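Local coordinates for dihydrodipicolinate synthase (Bacillus clausii KSM-K16, PDB 3E96), which probably catalyses the condensation step that gives 4-hydroxy-tetrahydrodipicolinate, at residues 18-23 / 262-267; 257-262 / 283-288. One frame throughout, in Å; residues are numbered along the deposited sequence.

Contact 1: 18-23 / 262-267; sequences IPITPF and VVIKEA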
loop_
_atom_site.group_PDB
_atom_site.type_symbol
_atom_site.label_atom_id
_atom_site.label_comp_id
_atom_site.label_asym_id
_atom_site.label_seq_id
_atom_site.Cartn_x
_atom_site.Cartn_y
_atom_site.Cartn_z
ATOM N N ILE B 18 -16.767 9.161 -5.741
ATOM C CA ILE B 18 -15.331 9.321 -5.534
ATOM C C ILE B 18 -14.796 10.020 -6.770
ATOM O O ILE B 18 -14.682 9.415 -7.833
ATOM C CB ILE B 18 -14.608 7.962 -5.403
ATOM C CG1 ILE B 18 -15.462 6.973 -4.598
ATOM C CG2 ILE B 18 -13.248 8.173 -4.740
ATOM C CD1 ILE B 18 -15.827 7.435 -3.210
ATOM N N PRO B 19 -14.430 11.299 -6.638
ATOM C CA PRO B 19 -13.917 12.073 -7.768
ATOM C C PRO B 19 -12.496 11.740 -8.170
ATOM O O PRO B 19 -11.672 11.368 -7.336
ATOM C CB PRO B 19 -14.025 13.505 -7.266
ATOM C CG PRO B 19 -13.608 13.345 -5.817
ATOM C CD PRO B 19 -14.351 12.079 -5.386
ATOM N N ILE B 20 -12.218 11.870 -9.461
ATOM C CA ILE B 20 -10.870 11.656 -9.955
ATOM C C ILE B 20 -10.116 12.944 -9.635
ATOM O O ILE B 20 -10.730 13.971 -9.321
ATOM C CB ILE B 20 -10.828 11.511 -11.488
ATOM C CG1 ILE B 20 -11.508 12.729 -12.129
ATOM C CG2 ILE B 20 -11.481 10.221 -11.915
ATOM C CD1 ILE B 20 -11.082 13.001 -13.569
ATOM N N THR B 21 -8.792 12.883 -9.702
ATOM C CA THR B 21 -7.964 14.067 -9.520
ATOM C C THR B 21 -7.346 14.254 -10.905
ATOM O O THR B 21 -6.450 13.506 -11.305
ATOM C CB THR B 21 -6.828 13.863 -8.498
ATOM O OG1 THR B 21 -7.382 13.517 -7.221
ATOM C CG2 THR B 21 -6.015 15.153 -8.355
ATOM N N PRO B 22 -7.841 15.238 -11.674
ATOM C CA PRO B 22 -7.306 15.483 -13.017
ATOM C C PRO B 22 -5.828 15.855 -12.975
ATOM O O PRO B 22 -5.442 16.761 -12.241
ATOM C CB PRO B 22 -8.164 16.645 -13.531
ATOM C CG PRO B 22 -9.447 16.497 -12.759
ATOM C CD PRO B 22 -8.958 16.149 -11.378
ATOM N N PHE B 23 -5.004 15.152 -13.751
ATOM C CA PHE B 23 -3.574 15.448 -13.800
ATOM C C PHE B 23 -3.206 15.830 -15.228
ATOM O O PHE B 23 -3.664 15.194 -16.180
ATOM C CB PHE B 23 -2.731 14.234 -13.395
ATOM C CG PHE B 23 -2.938 13.777 -11.981
ATOM C CD1 PHE B 23 -2.766 14.652 -10.916
ATOM C CD2 PHE B 23 -3.257 12.444 -11.712
ATOM C CE1 PHE B 23 -2.905 14.209 -9.599
ATOM C CE2 PHE B 23 -3.398 11.992 -10.403
ATOM C CZ PHE B 23 -3.222 12.874 -9.343
ATOM N N VAL B 262 -7.637 4.803 -14.863
ATOM C CA VAL B 262 -7.271 5.178 -16.221
ATOM C C VAL B 262 -8.419 4.951 -17.213
ATOM O O VAL B 262 -8.589 5.737 -18.143
ATOM C CB VAL B 262 -5.978 4.454 -16.682
ATOM C CG1 VAL B 262 -6.185 2.953 -16.707
ATOM C CG2 VAL B 262 -5.552 4.987 -18.049
ATOM N N VAL B 263 -9.213 3.901 -17.014
ATOM C CA VAL B 263 -10.355 3.647 -17.901
ATOM C C VAL B 263 -11.361 4.795 -17.764
ATOM O O VAL B 263 -11.927 5.269 -18.758
ATOM C CB VAL B 263 -11.067 2.311 -17.561
ATOM C CG1 VAL B 263 -12.416 2.230 -18.281
ATOM C CG2 VAL B 263 -10.189 1.137 -17.980
ATOM N N ILE B 264 -11.583 5.240 -16.528
ATOM C CA ILE B 264 -12.502 6.346 -16.279
ATOM C C ILE B 264 -12.016 7.618 -16.984
ATOM O O ILE B 264 -12.791 8.302 -17.668
ATOM C CB ILE B 264 -12.634 6.637 -14.761
ATOM C CG1 ILE B 264 -13.411 5.509 -14.080
ATOM C CG2 ILE B 264 -13.348 7.967 -14.534
ATOM C CD1 ILE B 264 -13.533 5.668 -12.577
ATOM N N LYS B 265 -10.733 7.928 -16.826
ATOM C CA LYS B 265 -10.172 9.129 -17.437
ATOM C C LYS B 265 -10.174 9.133 -18.958
ATOM O O LYS B 265 -10.472 10.158 -19.578
ATOM C CB LYS B 265 -8.755 9.382 -16.909
ATOM C CG LYS B 265 -8.744 9.868 -15.456
ATOM C CD LYS B 265 -7.367 10.334 -14.996
ATOM C CE LYS B 265 -7.445 10.923 -13.588
ATOM N NZ LYS B 265 -6.100 11.255 -13.017
ATOM N N GLU B 266 -9.848 8.005 -19.575
ATOM C CA GLU B 266 -9.842 7.973 -21.032
ATOM C C GLU B 266 -11.268 7.947 -21.574
ATOM O O GLU B 266 -11.528 8.433 -22.674
ATOM C CB GLU B 266 -9.011 6.792 -21.538
ATOM C CG GLU B 266 -7.530 6.989 -21.232
ATOM C CD GLU B 266 -6.605 6.170 -22.107
ATOM O OE1 GLU B 266 -7.020 5.769 -23.219
ATOM O OE2 GLU B 266 -5.450 5.945 -21.687
ATOM N N ALA B 267 -12.199 7.413 -20.790
ATOM C CA ALA B 267 -13.601 7.387 -21.198
ATOM C C ALA B 267 -14.147 8.820 -21.125
ATOM O O ALA B 267 -14.855 9.272 -22.034
ATOM C CB ALA B 267 -14.403 6.473 -20.279
HETATM O O HOH W 1 -7.808 10.285 -10.226
#
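Lys265 reaches from helix 262-270 to the loop that follows the first barrel strand, 15-17, and its ammonium group carries the polar half of the contact. The chain is extended beyond CG, with chi2, chi3 and chi4 all near 180°, and NZ arrives 2.8 Å from the carbonyl oxygen O of Thr21. NZ approaches at a C=O...N angle of 140° and stands 39° out of the carbonyl plane, above it. The same ammonium forms a salt bridge with Glu58 and a hydrogen bond to the backbone oxygen of Val277. A water accepts a hydrogen bond from Thr21 N at 2.8 Å and a weak one from Lys265 NZ.

Aromatic and apolar contacts accompany these bonds. NZ comes obliquely to the Phe23 ring, 3.3 Å from CD2, while Thr21 O sits over the centre of that ring. Lower on the lysine, CE packs 4.0 Å from CB of Ile20. Alongside, the side chains of Ile20 and Ile264 run antiparallel past one another, meeting CG2 to CG2 at 3.9 Å; Ile264 also lies close to Thr56, the predicted pyruvate-binding residue of this TIM barrel.

A methionine in place of Lys265 would probably leave Thr21 O without this donor and Glu58 without its positive mate. With all the touching residues buried, Glu58 and two backbone carbonyls probably offset the charge and are likely to keep the lysine protonated while it ties the C-terminal helical region to the barrel loop.

Contact 2: 257-262 / 283-288; sequences QGNNVV and NELSNE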
loop_
_atom_site.group_PDB
_atom_site.type_symbol
_atom_site.label_atom_id
_atom_site.label_comp_id
_atom_site.label_asym_id
_atom_site.label_seq_id
_atom_site.Cartn_x
_atom_site.Cartn_y
_atom_site.Cartn_z
ATOM N N GLN B 257 -7.277 -4.621 -11.208
ATOM C CA GLN B 257 -7.722 -3.259 -10.918
ATOM C C GLN B 257 -6.770 -2.163 -11.391
ATOM O O GLN B 257 -6.991 -0.990 -11.106
ATOM C CB GLN B 257 -7.977 -3.087 -9.415
ATOM C CG GLN B 257 -9.140 -3.906 -8.882
ATOM C CD GLN B 257 -10.459 -3.171 -8.977
ATOM O OE1 GLN B 257 -10.891 -2.767 -10.063
ATOM N NE2 GLN B 257 -11.110 -2.984 -7.832
ATOM N N GLY B 258 -5.716 -2.534 -12.109
ATOM C CA GLY B 258 -4.794 -1.520 -12.593
ATOM C C GLY B 258 -5.490 -0.507 -13.491
ATOM O O GLY B 258 -5.087 0.653 -13.559
ATOM N N ASN B 259 -6.542 -0.951 -14.174
ATOM C CA ASN B 259 -7.316 -0.108 -15.092
ATOM C C ASN B 259 -8.385 0.744 -14.407
ATOM O O ASN B 259 -9.032 1.568 -15.056
ATOM C CB ASN B 259 -8.023 -0.991 -16.125
ATOM C CG ASN B 259 -7.285 -1.071 -17.444
ATOM O OD1 ASN B 259 -6.117 -0.705 -17.540
ATOM N ND2 ASN B 259 -7.970 -1.565 -18.472
ATOM N N ASN B 260 -8.560 0.553 -13.102
ATOM C CA ASN B 260 -9.608 1.239 -12.352
ATOM C C ASN B 260 -9.868 2.721 -12.622
ATOM O O ASN B 260 -11.017 3.124 -12.830
ATOM C CB ASN B 260 -9.392 1.027 -10.852
ATOM C CG ASN B 260 -10.571 1.499 -10.029
ATOM O OD1 ASN B 260 -10.806 2.700 -9.889
ATOM N ND2 ASN B 260 -11.327 0.554 -9.488
ATOM N N VAL B 261 -8.819 3.534 -12.616
ATOM C CA VAL B 261 -8.985 4.968 -12.846
ATOM C C VAL B 261 -8.677 5.386 -14.277
ATOM O O VAL B 261 -9.377 6.225 -14.850
ATOM C CB VAL B 261 -8.089 5.791 -11.887
ATOM C CG1 VAL B 261 -8.194 7.288 -12.214
ATOM C CG2 VAL B 261 -8.506 5.538 -10.440
ATOM N N VAL B 262 -7.637 4.803 -14.863
ATOM C CA VAL B 262 -7.271 5.178 -16.221
ATOM C C VAL B 262 -8.419 4.951 -17.213
ATOM O O VAL B 262 -8.589 5.737 -18.143
ATOM C CB VAL B 262 -5.978 4.454 -16.682
ATOM C CG1 VAL B 262 -6.185 2.953 -16.707
ATOM C CG2 VAL B 262 -5.552 4.987 -18.049
ATOM N N ASN B 283 -0.053 4.171 -16.321
ATOM C CA ASN B 283 0.101 5.000 -17.512
ATOM C C ASN B 283 -1.123 4.841 -18.408
ATOM O O ASN B 283 -2.152 4.326 -17.962
ATOM C CB ASN B 283 1.414 4.663 -18.245
ATOM C CG ASN B 283 1.417 3.282 -18.872
ATOM O OD1 ASN B 283 0.789 2.350 -18.374
ATOM N ND2 ASN B 283 2.155 3.143 -19.970
ATOM N N GLU B 284 -1.035 5.280 -19.659
ATOM C CA GLU B 284 -2.196 5.208 -20.545
ATOM C C GLU B 284 -2.597 3.816 -21.014
ATOM O O GLU B 284 -1.827 2.863 -20.916
ATOM C CB GLU B 284 -1.995 6.125 -21.760
ATOM C CG GLU B 284 -0.918 5.691 -22.748
ATOM C CD GLU B 284 0.487 5.739 -22.171
ATOM O OE1 GLU B 284 0.796 6.675 -21.398
ATOM O OE2 GLU B 284 1.293 4.844 -22.502
ATOM N N LEU B 285 -3.823 3.710 -21.522
ATOM C CA LEU B 285 -4.347 2.440 -22.009
ATOM C C LEU B 285 -3.661 1.999 -23.292
ATOM O O LEU B 285 -3.169 2.824 -24.061
ATOM C CB LEU B 285 -5.857 2.546 -22.277
ATOM C CG LEU B 285 -6.804 2.749 -21.091
ATOM C CD1 LEU B 285 -8.241 2.848 -21.595
ATOM C CD2 LEU B 285 -6.665 1.582 -20.123
ATOM N N SER B 286 -3.632 0.689 -23.514
ATOM C CA SER B 286 -3.051 0.131 -24.731
ATOM C C SER B 286 -4.068 0.421 -25.831
ATOM O O SER B 286 -5.194 0.833 -25.541
ATOM C CB SER B 286 -2.887 -1.380 -24.594
ATOM O OG SER B 286 -4.153 -1.995 -24.406
ATOM N N ASN B 287 -3.685 0.206 -27.084
ATOM C CA ASN B 287 -4.610 0.447 -28.184
ATOM C C ASN B 287 -5.790 -0.507 -28.042
ATOM O O ASN B 287 -6.937 -0.139 -28.301
ATOM C CB ASN B 287 -3.918 0.233 -29.534
ATOM C CG ASN B 287 -2.780 1.207 -29.768
ATOM O OD1 ASN B 287 -2.918 2.408 -29.531
ATOM N ND2 ASN B 287 -1.649 0.696 -30.246
ATOM N N GLU B 288 -5.503 -1.731 -27.612
ATOM C CA GLU B 288 -6.544 -2.730 -27.420
ATOM C C GLU B 288 -7.608 -2.235 -26.447
ATOM O O GLU B 288 -8.800 -2.299 -26.736
ATOM C CB GLU B 288 -5.949 -4.031 -26.879
ATOM C CG GLU B 288 -6.996 -5.091 -26.564
ATOM C CD GLU B 288 -6.421 -6.292 -25.834
ATOM O OE1 GLU B 288 -7.191 -7.236 -25.550
ATOM O OE2 GLU B 288 -5.205 -6.293 -25.542
#
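Leu285 meets Val262 and Asn259 just before helix 287-299 begins, and its side chain can be followed outward. CB leaves the backbone with CG anti to the carbonyl carbon (chi1 -67°), a turn that brings CG to 4.0 Å from CG2 of Val262. From CG the branches part, and CD2 makes the closest approaches to the other segment. It lies 3.7 Å from CG1 of Val262 and 3.5 Å from OD1 of Asn259, with CG and ND2 of that amide both at 3.8 Å. The methyl thus rests against the whole amide group, whose ND2 is bonded elsewhere, to Asp289 and to the backbone oxygen of Leu251. Val263 and Val293, one from each neighbouring helix, add apolar contacts to the same leucine.

Here the chain has left the eight-stranded TIM barrel for the C-terminal helices that DapA-family proteins carry after it. Residues 257-262 lead into helix 262-270 through a type I beta turn from Gln257 to Asn260, closed by a 3.0 Å bond from Asn260 N to Gln257 O. On the other side, Ser286 is the N-cap of helix 287-299, its OG accepting from the backbone N of Asp289.

The second methyl of Val262 turns to the backbone of the preceding residues: Val262 CG2, anti to its own backbone N, comes 3.5 Å from Asn283 O and 4.2 Å from Glu284 CA. Tyr119 of the second subunit packs on Gln257, Asn260 and Val261, and Thr121 of that subunit makes a weak hydrogen bond with Asn283 OD1.

Overall arrangement
Both contacts involve helix 262-270, contact 1 through Ile264 and Lys265, contact 2 through its first residue, Val262, where the segments overlap but which makes contacts only in contact 2. Contact 1 is wholly buried and lies deeper, its centre about 12 Å from that of the chain, and joins the helix to a barrel loop through a charged group held among hydrogen bonds. Contact 2, about 18 Å out, is also largely buried, with Glu284 exposed at its border and the second subunit beside it; it sets the approach to the same helix against the loop that leads into helix 287-299, without hydrogen bonds between its segments. They meet where Glu266 OE2 probably accepts from Leu285 N at 2.8 Å.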